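Long-range contacts in NAD nucleotidase (PDB 3ZU0), which degrades NAD to adenosine and nicotinamide riboside, acting on a broad range of nucleotides with highest activity on 5'-adenosine monophosphate: residues A71-L76 with G101-D106; L158-K163 with L201-S206; L399-L404 with R508-T513. All coordinates share one frame; numbering follows the deposited sequence.

Interaction 1: A71-L76 with G101-D106. With ZN (zinc ion), chain C; A12 (phosphomethylphosphonic acid adenosyl ester), chain F; PO4 (phosphate ion), chain E.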
ATOM      1  N   ALA A  71     -18.284  15.084   4.292  1.00 26.47           N
ATOM      2  CA  ALA A  71     -19.612  15.661   4.389  1.00 28.24           C
ATOM      3  C   ALA A  71     -19.913  15.939   5.851  1.00 30.11           C
ATOM      4  O   ALA A  71     -20.548  16.948   6.193  1.00 31.08           O
ATOM      5  CB  ALA A  71     -20.650  14.703   3.809  1.00 28.42           C
ATOM      6  N   ILE A  72     -19.450  15.058   6.728  1.00 28.59           N
ATOM      7  CA  ILE A  72     -19.854  15.140   8.122  1.00 29.27           C
ATOM      8  C   ILE A  72     -18.760  15.521   9.096  1.00 32.82           C
ATOM      9  O   ILE A  72     -17.568  15.331   8.834  1.00 30.62           O
ATOM     10  CB  ILE A  72     -20.516  13.828   8.621  1.00 32.68           C
ATOM     11  CG1 ILE A  72     -19.584  12.624   8.399  1.00 32.30           C
ATOM     12  CG2 ILE A  72     -21.848  13.621   7.930  1.00 33.97           C
ATOM     13  CD1 ILE A  72     -19.929  11.407   9.250  1.00 30.09           C
ATOM     14  N   THR A  73     -19.228  16.037  10.234  1.00 33.50           N
ATOM     15  CA  THR A  73     -18.465  16.473  11.401  1.00 29.84           C
ATOM     16  C   THR A  73     -17.987  17.893  11.245  1.00 31.87           C
ATOM     17  O   THR A  73     -17.517  18.290  10.174  1.00 32.71           O
ATOM     18  CB  THR A  73     -17.279  15.551  11.785  1.00 32.27           C
ATOM     19  OG1 THR A  73     -16.180  15.780  10.897  1.00 36.02           O
ATOM     20  CG2 THR A  73     -17.704  14.060  11.766  1.00 30.31           C
ATOM     21  N   GLY A  74     -18.087  18.657  12.327  1.00 27.83           N
ATOM     22  CA  GLY A  74     -17.558  20.007  12.341  1.00 32.58           C
ATOM     23  C   GLY A  74     -18.506  21.039  12.903  1.00 32.32           C
ATOM     24  O   GLY A  74     -18.084  22.157  13.216  1.00 31.93           O
ATOM     25  N   THR A  75     -19.781  20.670  13.022  1.00 29.77           N
ATOM     26  CA  THR A  75     -20.791  21.545  13.596  1.00 28.42           C
ATOM     27  C   THR A  75     -21.815  20.729  14.367  1.00 28.46           C
ATOM     28  O   THR A  75     -21.818  19.497  14.318  1.00 27.31           O
ATOM     29  CB  THR A  75     -21.585  22.349  12.533  1.00 28.93           C
ATOM     30  OG1 THR A  75     -22.557  21.496  11.933  1.00 25.88           O
ATOM     31  CG2 THR A  75     -20.672  22.951  11.456  1.00 26.05           C
ATOM     32  N   LEU A  76     -22.709  21.436  15.053  1.00 28.73           N
ATOM     33  CA  LEU A  76     -23.765  20.808  15.849  1.00 30.06           C
ATOM     34  C   LEU A  76     -24.754  20.036  14.997  1.00 28.67           C
ATOM     35  O   LEU A  76     -25.438  19.144  15.488  1.00 27.85           O
ATOM     36  CB  LEU A  76     -24.519  21.877  16.656  1.00 28.14           C
ATOM     37  CG  LEU A  76     -23.792  22.419  17.884  1.00 27.83           C
ATOM     38  CD1 LEU A  76     -24.518  23.661  18.439  1.00 29.43           C
ATOM     39  CD2 LEU A  76     -23.681  21.335  18.946  1.00 28.52           C
ATOM     40  N   GLY A 101     -14.182  10.687   3.054  1.00 26.09           N
ATOM     41  CA  GLY A 101     -13.036  11.428   3.535  1.00 26.86           C
ATOM     42  C   GLY A 101     -12.488  10.858   4.839  1.00 26.45           C
ATOM     43  O   GLY A 101     -12.864   9.771   5.242  1.00 28.41           O
ATOM     44  N   ASN A 102     -11.588  11.572   5.503  1.00 26.81           N
ATOM     45  CA  ASN A 102     -11.065  11.070   6.766  1.00 26.70           C
ATOM     46  C   ASN A 102     -12.065  11.233   7.918  1.00 27.17           C
ATOM     47  O   ASN A 102     -12.206  10.351   8.753  1.00 28.18           O
ATOM     48  CB  ASN A 102      -9.716  11.713   7.116  1.00 25.84           C
ATOM     49  CG  ASN A 102      -9.746  13.220   7.011  1.00 28.17           C
ATOM     50  OD1 ASN A 102     -10.363  13.770   6.111  1.00 25.00           O
ATOM     51  ND2 ASN A 102      -9.091  13.901   7.951  1.00 29.06           N
ATOM     52  N   HIS A 103     -12.757  12.367   7.966  1.00 27.31           N
ATOM     53  CA  HIS A 103     -13.712  12.623   9.066  1.00 28.23           C
ATOM     54  C   HIS A 103     -14.979  11.794   9.017  1.00 27.58           C
ATOM     55  O   HIS A 103     -15.732  11.752   9.970  1.00 28.67           O
ATOM     56  CB  HIS A 103     -14.019  14.115   9.193  1.00 25.38           C
ATOM     57  CG  HIS A 103     -12.831  14.919   9.618  1.00 30.00           C
ATOM     58  ND1 HIS A 103     -12.470  15.068  10.940  1.00 31.44           N
ATOM     59  CD2 HIS A 103     -11.880  15.556   8.895  1.00 29.72           C
ATOM     60  CE1 HIS A 103     -11.360  15.784  11.014  1.00 30.94           C
ATOM     61  NE2 HIS A 103     -10.986  16.099   9.788  1.00 33.45           N
ATOM     62  N   GLU A 104     -15.202  11.098   7.917  1.00 29.29           N
ATOM     63  CA  GLU A 104     -16.317  10.153   7.847  1.00 29.63           C
ATOM     64  C   GLU A 104     -16.220   9.068   8.920  1.00 30.68           C
ATOM     65  O   GLU A 104     -17.234   8.496   9.327  1.00 27.50           O
ATOM     66  CB  GLU A 104     -16.373   9.496   6.456  1.00 28.45           C
ATOM     67  CG  GLU A 104     -17.491  10.019   5.554  1.00 29.53           C
ATOM     68  CD  GLU A 104     -17.250  11.432   5.081  1.00 32.00           C
ATOM     69  OE1 GLU A 104     -16.192  11.690   4.457  1.00 34.98           O
ATOM     70  OE2 GLU A 104     -18.131  12.291   5.300  1.00 33.34           O
ATOM     71  N   PHE A 105     -15.001   8.780   9.382  1.00 28.81           N
ATOM     72  CA  PHE A 105     -14.802   7.725  10.377  1.00 28.31           C
ATOM     73  C   PHE A 105     -14.645   8.212  11.807  1.00 26.32           C
ATOM     74  O   PHE A 105     -14.349   7.417  12.690  1.00 27.93           O
ATOM     75  CB  PHE A 105     -13.589   6.872  10.006  1.00 26.09           C
ATOM     76  CG  PHE A 105     -13.807   6.037   8.809  1.00 27.11           C
ATOM     77  CD1 PHE A 105     -14.423   4.810   8.923  1.00 26.42           C
ATOM     78  CD2 PHE A 105     -13.416   6.482   7.556  1.00 25.48           C
ATOM     79  CE1 PHE A 105     -14.639   4.026   7.808  1.00 25.15           C
ATOM     80  CE2 PHE A 105     -13.617   5.711   6.434  1.00 26.59           C
ATOM     81  CZ  PHE A 105     -14.232   4.480   6.551  1.00 28.14           C
ATOM     82  N   ASP A 106     -14.851   9.510  12.027  1.00 28.38           N
ATOM     83  CA  ASP A 106     -14.621  10.131  13.328  1.00 28.29           C
ATOM     84  C   ASP A 106     -15.469   9.514  14.441  1.00 33.24           C
ATOM     85  O   ASP A 106     -15.100   9.561  15.610  1.00 29.06           O
ATOM     86  CB  ASP A 106     -14.908  11.630  13.255  1.00 27.32           C
ATOM     87  CG  ASP A 106     -13.701  12.430  12.816  1.00 30.40           C
ATOM     88  OD1 ASP A 106     -12.706  11.809  12.371  1.00 30.98           O
ATOM     89  OD2 ASP A 106     -13.739  13.677  12.900  1.00 30.64           O
TER
HETATM   90 ZN    ZN C1595     -10.626  15.539   5.099  1.00 28.46          ZN
HETATM   91  PB  A12 F1598     -10.728  19.667  11.398  1.00 53.66           P
HETATM   92  O1B A12 F1598     -10.743  21.157  11.904  1.00 53.36           O
HETATM   93  O2B A12 F1598     -11.650  18.892  12.314  1.00 51.13           O
HETATM   94  O3B A12 F1598     -11.223  19.578  10.006  1.00 51.05           O
HETATM   95  PA  A12 F1598      -8.514  18.677  13.078  1.00 32.66           P
HETATM   96  O1A A12 F1598      -9.506  19.368  14.037  1.00 34.95           O
HETATM   97  O2A A12 F1598      -7.002  18.901  13.355  1.00 34.12           O
HETATM   98  C3A A12 F1598      -9.160  19.010  11.538  1.00 44.30           C
HETATM   99  O5' A12 F1598      -9.077  17.148  13.078  1.00 35.19           O
HETATM  100  C5' A12 F1598      -8.306  16.154  13.660  1.00 32.04           C
HETATM  101  C4' A12 F1598      -8.110  16.210  15.087  1.00 28.45           C
HETATM  102  O4' A12 F1598      -9.408  15.994  15.710  1.00 28.73           O
HETATM  103  C3' A12 F1598      -7.367  15.042  15.573  1.00 27.75           C
HETATM  104  O3' A12 F1598      -6.009  15.141  15.436  1.00 26.76           O
HETATM  105  C2' A12 F1598      -7.776  14.941  17.002  1.00 29.24           C
HETATM  106  O2' A12 F1598      -7.019  15.754  17.801  1.00 24.62           O
HETATM  107  C1' A12 F1598      -9.193  15.395  16.971  1.00 26.37           C
HETATM  108  N9  A12 F1598     -10.078  14.272  17.129  1.00 30.87           N
HETATM  109  C8  A12 F1598     -10.634  13.540  16.133  1.00 25.84           C
HETATM  110  N7  A12 F1598     -11.369  12.594  16.707  1.00 26.44           N
HETATM  111  C5  A12 F1598     -11.299  12.720  18.085  1.00 28.31           C
HETATM  112  C6  A12 F1598     -11.870  12.026  19.187  1.00 28.36           C
HETATM  113  N6  A12 F1598     -12.714  10.918  19.040  1.00 25.16           N
HETATM  114  N1  A12 F1598     -11.583  12.452  20.406  1.00 25.85           N
HETATM  115  C2  A12 F1598     -10.772  13.479  20.614  1.00 27.70           C
HETATM  116  N3  A12 F1598     -10.210  14.164  19.607  1.00 27.25           N
HETATM  117  C4  A12 F1598     -10.468  13.792  18.346  1.00 28.82           C
HETATM  118  P   PO4 E1597      -9.402  17.899   7.080  1.00 45.66           P
HETATM  119  O1  PO4 E1597      -8.206  18.648   6.512  1.00 43.08           O
HETATM  120  O2  PO4 E1597     -10.201  17.355   5.911  1.00 31.70           O
HETATM  121  O3  PO4 E1597      -8.843  16.733   7.881  1.00 33.74           O
HETATM  122  O4  PO4 E1597     -10.268  18.802   7.928  1.00 44.40           O

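Interaction 2: L158-K163 with L201-S206. With ZN (zinc ion), chain C; PO4 (phosphate ion), chain E.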
ATOM      1  N   LEU A 158     -11.283   7.671  -3.783  1.00 24.79           N
ATOM      2  CA  LEU A 158     -10.021   7.514  -3.050  1.00 24.79           C
ATOM      3  C   LEU A 158     -10.018   8.326  -1.754  1.00 27.80           C
ATOM      4  O   LEU A 158     -10.575   9.426  -1.697  1.00 26.45           O
ATOM      5  CB  LEU A 158      -8.853   7.948  -3.935  1.00 24.95           C
ATOM      6  CG  LEU A 158      -7.469   7.403  -3.600  1.00 26.56           C
ATOM      7  CD1 LEU A 158      -7.449   5.903  -3.856  1.00 23.92           C
ATOM      8  CD2 LEU A 158      -6.390   8.100  -4.425  1.00 27.79           C
ATOM      9  N   ASP A 159      -9.402   7.782  -0.705  1.00 25.70           N
ATOM     10  CA  ASP A 159      -9.397   8.459   0.588  1.00 26.16           C
ATOM     11  C   ASP A 159      -7.963   8.667   1.021  1.00 29.34           C
ATOM     12  O   ASP A 159      -7.055   7.947   0.575  1.00 24.62           O
ATOM     13  CB  ASP A 159     -10.128   7.610   1.628  1.00 28.11           C
ATOM     14  CG  ASP A 159     -10.608   8.411   2.835  1.00 30.39           C
ATOM     15  OD1 ASP A 159     -10.202   9.583   3.020  1.00 28.76           O
ATOM     16  OD2 ASP A 159     -11.394   7.845   3.627  1.00 32.51           O
ATOM     17  N   THR A 160      -7.757   9.655   1.889  1.00 24.74           N
ATOM     18  CA  THR A 160      -6.464   9.845   2.527  1.00 24.91           C
ATOM     19  C   THR A 160      -6.296   8.762   3.576  1.00 28.46           C
ATOM     20  O   THR A 160      -7.277   8.331   4.189  1.00 29.04           O
ATOM     21  CB  THR A 160      -6.321  11.255   3.131  1.00 26.33           C
ATOM     22  OG1 THR A 160      -4.963  11.469   3.542  1.00 29.46           O
ATOM     23  CG2 THR A 160      -7.261  11.467   4.309  1.00 23.71           C
ATOM     24  N   VAL A 161      -5.068   8.292   3.758  1.00 25.99           N
ATOM     25  CA  VAL A 161      -4.828   7.113   4.589  1.00 25.92           C
ATOM     26  C   VAL A 161      -4.327   7.436   5.988  1.00 26.62           C
ATOM     27  O   VAL A 161      -5.029   7.180   6.964  1.00 26.74           O
ATOM     28  CB  VAL A 161      -3.858   6.117   3.899  1.00 30.11           C
ATOM     29  CG1 VAL A 161      -3.447   4.964   4.863  1.00 30.14           C
ATOM     30  CG2 VAL A 161      -4.514   5.557   2.641  1.00 27.21           C
ATOM     31  N   ASN A 162      -3.123   7.988   6.094  1.00 25.66           N
ATOM     32  CA  ASN A 162      -2.518   8.183   7.408  1.00 27.13           C
ATOM     33  C   ASN A 162      -3.414   8.990   8.360  1.00 29.04           C
ATOM     34  O   ASN A 162      -3.582   8.614   9.525  1.00 27.68           O
ATOM     35  CB  ASN A 162      -1.134   8.824   7.298  1.00 30.70           C
ATOM     36  CG  ASN A 162      -0.116   7.912   6.606  1.00 34.04           C
ATOM     37  OD1 ASN A 162      -0.318   6.703   6.494  1.00 34.75           O
ATOM     38  ND2 ASN A 162       0.977   8.496   6.137  1.00 34.23           N
ATOM     39  N   LYS A 163      -3.991  10.087   7.874  1.00 27.74           N
ATOM     40  CA  LYS A 163      -4.823  10.927   8.748  1.00 26.65           C
ATOM     41  C   LYS A 163      -6.056  10.183   9.226  1.00 25.73           C
ATOM     42  O   LYS A 163      -6.523  10.407  10.330  1.00 29.58           O
ATOM     43  CB  LYS A 163      -5.246  12.225   8.049  1.00 25.85           C
ATOM     44  CG  LYS A 163      -4.137  13.264   7.949  1.00 28.51           C
ATOM     45  CD  LYS A 163      -4.513  14.410   7.005  1.00 34.03           C
ATOM     46  CE  LYS A 163      -5.604  15.270   7.575  1.00 34.28           C
ATOM     47  NZ  LYS A 163      -5.792  16.466   6.692  1.00 39.20           N
ATOM     48  N   LEU A 201     -12.080  10.839  -7.922  1.00 21.76           N
ATOM     49  CA  LEU A 201     -12.744  11.672  -6.937  1.00 23.07           C
ATOM     50  C   LEU A 201     -12.040  11.369  -5.627  1.00 25.06           C
ATOM     51  O   LEU A 201     -12.301  10.352  -4.981  1.00 24.91           O
ATOM     52  CB  LEU A 201     -14.238  11.319  -6.848  1.00 27.32           C
ATOM     53  CG  LEU A 201     -15.030  12.093  -5.790  1.00 26.59           C
ATOM     54  CD1 LEU A 201     -15.000  13.573  -6.140  1.00 23.13           C
ATOM     55  CD2 LEU A 201     -16.472  11.568  -5.718  1.00 28.59           C
ATOM     56  N   SER A 202     -11.113  12.244  -5.254  1.00 22.76           N
ATOM     57  CA  SER A 202     -10.119  11.889  -4.270  1.00 23.20           C
ATOM     58  C   SER A 202     -10.061  12.821  -3.076  1.00 23.85           C
ATOM     59  O   SER A 202      -9.772  14.010  -3.232  1.00 22.49           O
ATOM     60  CB  SER A 202      -8.749  11.876  -4.939  1.00 23.75           C
ATOM     61  OG  SER A 202      -7.742  11.673  -3.976  1.00 26.91           O
ATOM     62  N   HIS A 203     -10.300  12.265  -1.886  1.00 21.98           N
ATOM     63  CA  HIS A 203     -10.076  12.995  -0.643  1.00 21.54           C
ATOM     64  C   HIS A 203      -8.638  12.813  -0.141  1.00 24.11           C
ATOM     65  O   HIS A 203      -8.351  12.933   1.046  1.00 23.88           O
ATOM     66  CB  HIS A 203     -11.070  12.532   0.429  1.00 24.50           C
ATOM     67  CG  HIS A 203     -11.288  13.535   1.515  1.00 22.36           C
ATOM     68  ND1 HIS A 203     -12.195  14.567   1.397  1.00 23.44           N
ATOM     69  CD2 HIS A 203     -10.719  13.668   2.736  1.00 21.83           C
ATOM     70  CE1 HIS A 203     -12.178  15.292   2.505  1.00 24.64           C
ATOM     71  NE2 HIS A 203     -11.298  14.763   3.335  1.00 23.90           N
ATOM     72  N   ALA A 204      -7.707  12.547  -1.037  1.00 26.23           N
ATOM     73  CA  ALA A 204      -6.321  12.379  -0.584  1.00 24.62           C
ATOM     74  C   ALA A 204      -5.653  13.708  -0.281  1.00 27.29           C
ATOM     75  O   ALA A 204      -4.572  13.743   0.297  1.00 27.38           O
ATOM     76  CB  ALA A 204      -5.507  11.563  -1.608  1.00 26.55           C
ATOM     77  N   GLY A 205      -6.296  14.815  -0.645  1.00 25.63           N
ATOM     78  CA  GLY A 205      -5.709  16.121  -0.381  1.00 23.73           C
ATOM     79  C   GLY A 205      -4.942  16.647  -1.587  1.00 28.99           C
ATOM     80  O   GLY A 205      -4.498  15.864  -2.430  1.00 23.84           O
ATOM     81  N   SER A 206      -4.796  17.966  -1.676  1.00 25.26           N
ATOM     82  CA  SER A 206      -4.174  18.589  -2.837  1.00 29.30           C
ATOM     83  C   SER A 206      -2.729  18.141  -3.063  1.00 28.48           C
ATOM     84  O   SER A 206      -2.323  17.940  -4.204  1.00 25.88           O
ATOM     85  CB  SER A 206      -4.253  20.122  -2.762  1.00 27.71           C
ATOM     86  OG  SER A 206      -5.553  20.595  -3.092  1.00 30.03           O
TER
HETATM   87 ZN    ZN C1595     -10.626  15.539   5.099  1.00 28.46          ZN
HETATM   88  P   PO4 E1597      -9.402  17.899   7.080  1.00 45.66           P
HETATM   89  O1  PO4 E1597      -8.206  18.648   6.512  1.00 43.08           O
HETATM   90  O2  PO4 E1597     -10.201  17.355   5.911  1.00 31.70           O
HETATM   91  O3  PO4 E1597      -8.843  16.733   7.881  1.00 33.74           O
HETATM   92  O4  PO4 E1597     -10.268  18.802   7.928  1.00 44.40           O

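Interaction 3: L399-L404 with R508-T513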
ATOM      1  N   LEU A 399     -13.878  11.395  37.620  1.00 37.75           N
ATOM      2  CA  LEU A 399     -13.187  10.112  37.741  1.00 42.68           C
ATOM      3  C   LEU A 399     -12.603   9.986  39.154  1.00 45.05           C
ATOM      4  O   LEU A 399     -11.514   9.457  39.335  1.00 55.94           O
ATOM      5  CB  LEU A 399     -12.040  10.034  36.735  1.00 38.50           C
ATOM      6  CG  LEU A 399     -12.051   9.099  35.511  1.00 41.34           C
ATOM      7  CD1 LEU A 399     -13.429   8.798  34.976  1.00 38.09           C
ATOM      8  CD2 LEU A 399     -11.146   9.650  34.412  1.00 34.27           C
ATOM      9  N   LYS A 400     -13.327  10.510  40.131  1.00 44.74           N
ATOM     10  CA  LYS A 400     -12.941  10.567  41.556  1.00 46.58           C
ATOM     11  C   LYS A 400     -11.625   9.940  42.074  1.00 47.17           C
ATOM     12  O   LYS A 400     -10.930  10.552  42.889  1.00 46.31           O
ATOM     13  CB  LYS A 400     -14.127  10.111  42.418  1.00 48.67           C
ATOM     14  CG  LYS A 400     -15.387  10.970  42.199  1.00 53.38           C
ATOM     15  CD  LYS A 400     -16.498  10.651  43.198  1.00 59.48           C
ATOM     16  CE  LYS A 400     -17.179   9.336  42.863  1.00 60.38           C
ATOM     17  NZ  LYS A 400     -17.752   9.369  41.489  1.00 55.97           N
ATOM     18  N   THR A 401     -11.278   8.741  41.620  1.00 47.19           N
ATOM     19  CA  THR A 401     -10.151   7.997  42.206  1.00 47.69           C
ATOM     20  C   THR A 401      -8.840   8.126  41.440  1.00 45.47           C
ATOM     21  O   THR A 401      -7.846   7.487  41.780  1.00 46.66           O
ATOM     22  CB  THR A 401     -10.483   6.490  42.316  1.00 51.75           C
ATOM     23  OG1 THR A 401     -10.683   5.950  41.003  1.00 56.09           O
ATOM     24  CG2 THR A 401     -11.748   6.273  43.136  1.00 52.52           C
ATOM     25  N   VAL A 402      -8.836   8.960  40.408  1.00 42.12           N
ATOM     26  CA  VAL A 402      -7.698   9.071  39.503  1.00 40.22           C
ATOM     27  C   VAL A 402      -6.618  10.023  40.055  1.00 38.68           C
ATOM     28  O   VAL A 402      -6.941  10.986  40.737  1.00 40.50           O
ATOM     29  CB  VAL A 402      -8.200   9.517  38.095  1.00 42.00           C
ATOM     30  CG1 VAL A 402      -7.225  10.420  37.437  1.00 43.81           C
ATOM     31  CG2 VAL A 402      -8.520   8.305  37.212  1.00 37.40           C
ATOM     32  N   ASP A 403      -5.344   9.743  39.773  1.00 36.40           N
ATOM     33  CA  ASP A 403      -4.246  10.621  40.170  1.00 35.58           C
ATOM     34  C   ASP A 403      -4.019  11.788  39.214  1.00 37.34           C
ATOM     35  O   ASP A 403      -3.371  12.777  39.565  1.00 35.53           O
ATOM     36  CB  ASP A 403      -2.938   9.839  40.275  1.00 39.32           C
ATOM     37  CG  ASP A 403      -2.933   8.855  41.436  1.00 45.33           C
ATOM     38  OD1 ASP A 403      -3.199   9.282  42.580  1.00 46.84           O
ATOM     39  OD2 ASP A 403      -2.677   7.652  41.196  1.00 45.55           O
ATOM     40  N   LEU A 404      -4.573  11.698  38.013  1.00 37.44           N
ATOM     41  CA  LEU A 404      -4.028  12.484  36.917  1.00 35.72           C
ATOM     42  C   LEU A 404      -4.864  12.215  35.688  1.00 33.51           C
ATOM     43  O   LEU A 404      -5.255  11.077  35.458  1.00 34.66           O
ATOM     44  CB  LEU A 404      -2.616  11.957  36.727  1.00 38.46           C
ATOM     45  CG  LEU A 404      -1.464  12.240  35.796  1.00 40.36           C
ATOM     46  CD1 LEU A 404      -0.339  11.360  36.313  1.00 32.96           C
ATOM     47  CD2 LEU A 404      -1.795  11.890  34.366  1.00 37.28           C
ATOM     48  N   ARG A 508       3.407   3.720  40.341  1.00 46.67           N
ATOM     49  CA  ARG A 508       2.260   3.421  39.494  1.00 46.52           C
ATOM     50  C   ARG A 508       1.143   4.441  39.720  1.00 49.14           C
ATOM     51  O   ARG A 508       0.587   4.531  40.821  1.00 46.51           O
ATOM     52  CB  ARG A 508       1.700   2.029  39.803  1.00 48.37           C
ATOM     53  CG  ARG A 508       2.608   0.868  39.477  1.00 49.21           C
ATOM     54  CD  ARG A 508       2.426   0.391  38.055  1.00 52.41           C
ATOM     55  NE  ARG A 508       1.073  -0.078  37.750  1.00 53.06           N
ATOM     56  CZ  ARG A 508       0.631  -1.315  37.971  1.00 54.17           C
ATOM     57  NH1 ARG A 508       1.423  -2.213  38.532  1.00 60.46           N
ATOM     58  NH2 ARG A 508      -0.607  -1.656  37.633  1.00 53.20           N
ATOM     59  N   TYR A 509       0.799   5.187  38.672  1.00 44.31           N
ATOM     60  CA  TYR A 509      -0.276   6.170  38.765  1.00 40.90           C
ATOM     61  C   TYR A 509      -1.546   5.681  38.074  1.00 44.22           C
ATOM     62  O   TYR A 509      -1.482   5.004  37.040  1.00 40.60           O
ATOM     63  CB  TYR A 509       0.158   7.491  38.141  1.00 39.34           C
ATOM     64  CG  TYR A 509       1.354   8.137  38.792  1.00 41.89           C
ATOM     65  CD1 TYR A 509       1.207   8.956  39.906  1.00 42.83           C
ATOM     66  CD2 TYR A 509       2.633   7.948  38.280  1.00 43.33           C
ATOM     67  CE1 TYR A 509       2.309   9.568  40.497  1.00 43.98           C
ATOM     68  CE2 TYR A 509       3.740   8.554  38.865  1.00 48.05           C
ATOM     69  CZ  TYR A 509       3.573   9.359  39.974  1.00 44.57           C
ATOM     70  OH  TYR A 509       4.671   9.957  40.549  1.00 43.93           O
ATOM     71  N   LEU A 510      -2.699   6.033  38.642  1.00 36.89           N
ATOM     72  CA  LEU A 510      -3.959   5.810  37.970  1.00 39.30           C
ATOM     73  C   LEU A 510      -4.208   7.022  37.077  1.00 42.44           C
ATOM     74  O   LEU A 510      -4.367   8.145  37.563  1.00 37.01           O
ATOM     75  CB  LEU A 510      -5.109   5.628  38.965  1.00 38.22           C
ATOM     76  CG  LEU A 510      -6.425   5.165  38.330  1.00 43.45           C
ATOM     77  CD1 LEU A 510      -6.231   3.832  37.613  1.00 45.49           C
ATOM     78  CD2 LEU A 510      -7.578   5.058  39.341  1.00 45.09           C
ATOM     79  N   VAL A 511      -4.229   6.790  35.770  1.00 37.75           N
ATOM     80  CA  VAL A 511      -4.347   7.876  34.809  1.00 37.10           C
ATOM     81  C   VAL A 511      -5.695   7.840  34.106  1.00 35.06           C
ATOM     82  O   VAL A 511      -6.128   6.799  33.615  1.00 37.28           O
ATOM     83  CB  VAL A 511      -3.192   7.822  33.778  1.00 38.14           C
ATOM     84  CG1 VAL A 511      -3.396   8.847  32.646  1.00 33.52           C
ATOM     85  CG2 VAL A 511      -1.868   8.051  34.482  1.00 38.81           C
ATOM     86  N   GLY A 512      -6.357   8.990  34.058  1.00 34.36           N
ATOM     87  CA  GLY A 512      -7.605   9.114  33.333  1.00 33.53           C
ATOM     88  C   GLY A 512      -7.412   9.852  32.018  1.00 33.12           C
ATOM     89  O   GLY A 512      -6.560  10.724  31.908  1.00 33.22           O
ATOM     90  N   THR A 513      -8.207   9.500  31.016  1.00 35.12           N
ATOM     91  CA  THR A 513      -8.113  10.136  29.703  1.00 30.33           C
ATOM     92  C   THR A 513      -9.354   9.780  28.890  1.00 30.39           C
ATOM     93  O   THR A 513     -10.279   9.185  29.428  1.00 30.74           O
ATOM     94  CB  THR A 513      -6.814   9.733  28.981  1.00 31.72           C
ATOM     95  OG1 THR A 513      -6.641  10.535  27.799  1.00 34.84           O
ATOM     96  CG2 THR A 513      -6.790   8.219  28.652  1.00 30.78           C
TER

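Interaction 1: A71-L76 with G101-D106
A71, I72 and T73 meet H103, E104 and D106 in a buried loop-to-loop contact, formed where the chain leaves the ends of the neighbouring parallel strands 63-67 and 97-99. The E104 carboxylate ties the two loops together. Its OE2 accepts from A71 N at 3.0 Å through the syn lone pair, and a weak bond comes from I72 N at 3.4 Å to the same OE2. On its anti lone pair E104 OE1 takes the N-H of G101 at 2.6 Å; OE1 also accepts from D70 N, so four backbone N-H groups, one of them weakly, surround this buried acid. Glutamate has the length to fold back: its chain leaves away from 71-76 and bends at chi2 (70°) to return. G101, lacking a side chain, leaves room for OE1.

Loops at the carboxyl ends of parallel strands carry the metal ligands of the calcineurin-like phosphoesterase fold. N102 OD1 binds zinc at 2.1 Å, together with D70, H203, D226 and a phosphate oxygen, while N102 ND2 points almost straight (172°) at phosphate O3. H103 NE2 donates to that same O3 at 2.9 Å, and CE1 brings the ring edge near O5' of the adenosyl ligand. H103 ND1 donates to D106 OD2 at 2.7 Å, close to the ring plane though tilted from the carboxylate plane, which helps fix the imidazole's rotation. T73 crosses this His-carboxylate pair at about a right angle, its OG1 3.2 Å from H103 CB. With OG1 between its own N and carbonyl carbon (chi1 77°), the hydroxyl donates to I72 O.

Interaction 2: L158-K163 with L201-S206
H203 N donates to L158 O at 2.9 Å, the firm bond between these parallel strand ends; a weak one runs from L158 N to L201 O at 3.1 Å. D159, next after L158, lies beside H203 and points the same way, carboxylate and imidazole planes turned 82° apart, with D159 OD1 4.0 Å from H203 CB. T160 closes the row: its CB sits 3.4 Å from H203 O, and its methyl CG2 lies at the ring edge. Histidine suits this place because both nitrogens work: H203 NE2 binds zinc at 2.0 Å, while ND1 is held by A68 O, which sets the ring's rotation.

On the other side of the sheet L158 packs its CD2 against S202 OG at 3.8 Å. That hydroxyl accepts from A204 N in an ST turn and also bonds to N209, turning the chain just after H203. Further out, K163 of helix 162-167 reaches back with NZ to make weak bonds to phosphate O1 and O3, and pairs with D226, itself a zinc ligand. H203, near the end of strand 198-203, thus completes with D70, N102, D226 and phosphate O2 a zinc site of the calcineurin-like phosphoesterase fold.

Interaction 3: L399-L404 with R508-T513
The Y509 ring has D403 CB at its edge, near its plane, while L404 CD1 approaches it obliquely and lies 4.3 Å from Y509 CB. The second flat group, the D403 carboxylate, uses the anti lone pair of OD2 to accept L510 N at 3.0 Å in a nearly straight bond (169°). D403 N in turn donates to L510 O at 2.9 Å. Aspartate fits here because its short carboxylate, with CG beside its own backbone N (chi1 -69°), reaches L510 N while the same residue's backbone N reaches L510 O, where 399-404 comes alongside strand 508-514. A further bond from G512 N to L404 O is likely, though the position of that oxygen is less sure.

Branched aliphatic side chains fill in around these bonds. L404 and V511 run side by side, their CD2 and CG2 methyls 3.8 Å apart. V402 crosses L510 at about a right angle, its CG2 3.9 Å from L510 CG, and L510 CD2 also touches T401 OG1 at 3.6 Å. G512 offers bare backbone, so L399 CD2 can settle 3.7 Å from its CA.

The turn thus carries the chain from helix 386-398 into strand 404-408, which runs parallel to 508-514. Strand 435-442 flanks 508-514 antiparallel, and its T438 and L436 touch V402 and L399; L404 and Y509 pack on V492 of strand 487-493.

Along the chain the three contacts follow one another without overlap. Interactions 1 and 2 have centres about 14 Å apart and touch directly, G101 O lying 2.9 Å from D159 OD2. Interaction 1 comes from loops of the seven-stranded sheet and interaction 2 from strands 151-159 and 198-203 of the six-stranded one; both sheets' strand ends converge on one zinc and phosphate. Interaction 3 belongs to the C-terminal nucleotidase domain, its centre about 31 Å from that of interaction 1 and about 37 Å from that of interaction 2. It lies in the part that supplies R373 and R413 to the substrate, consistent with metal binding and most nucleotide recognition being divided between the two parts.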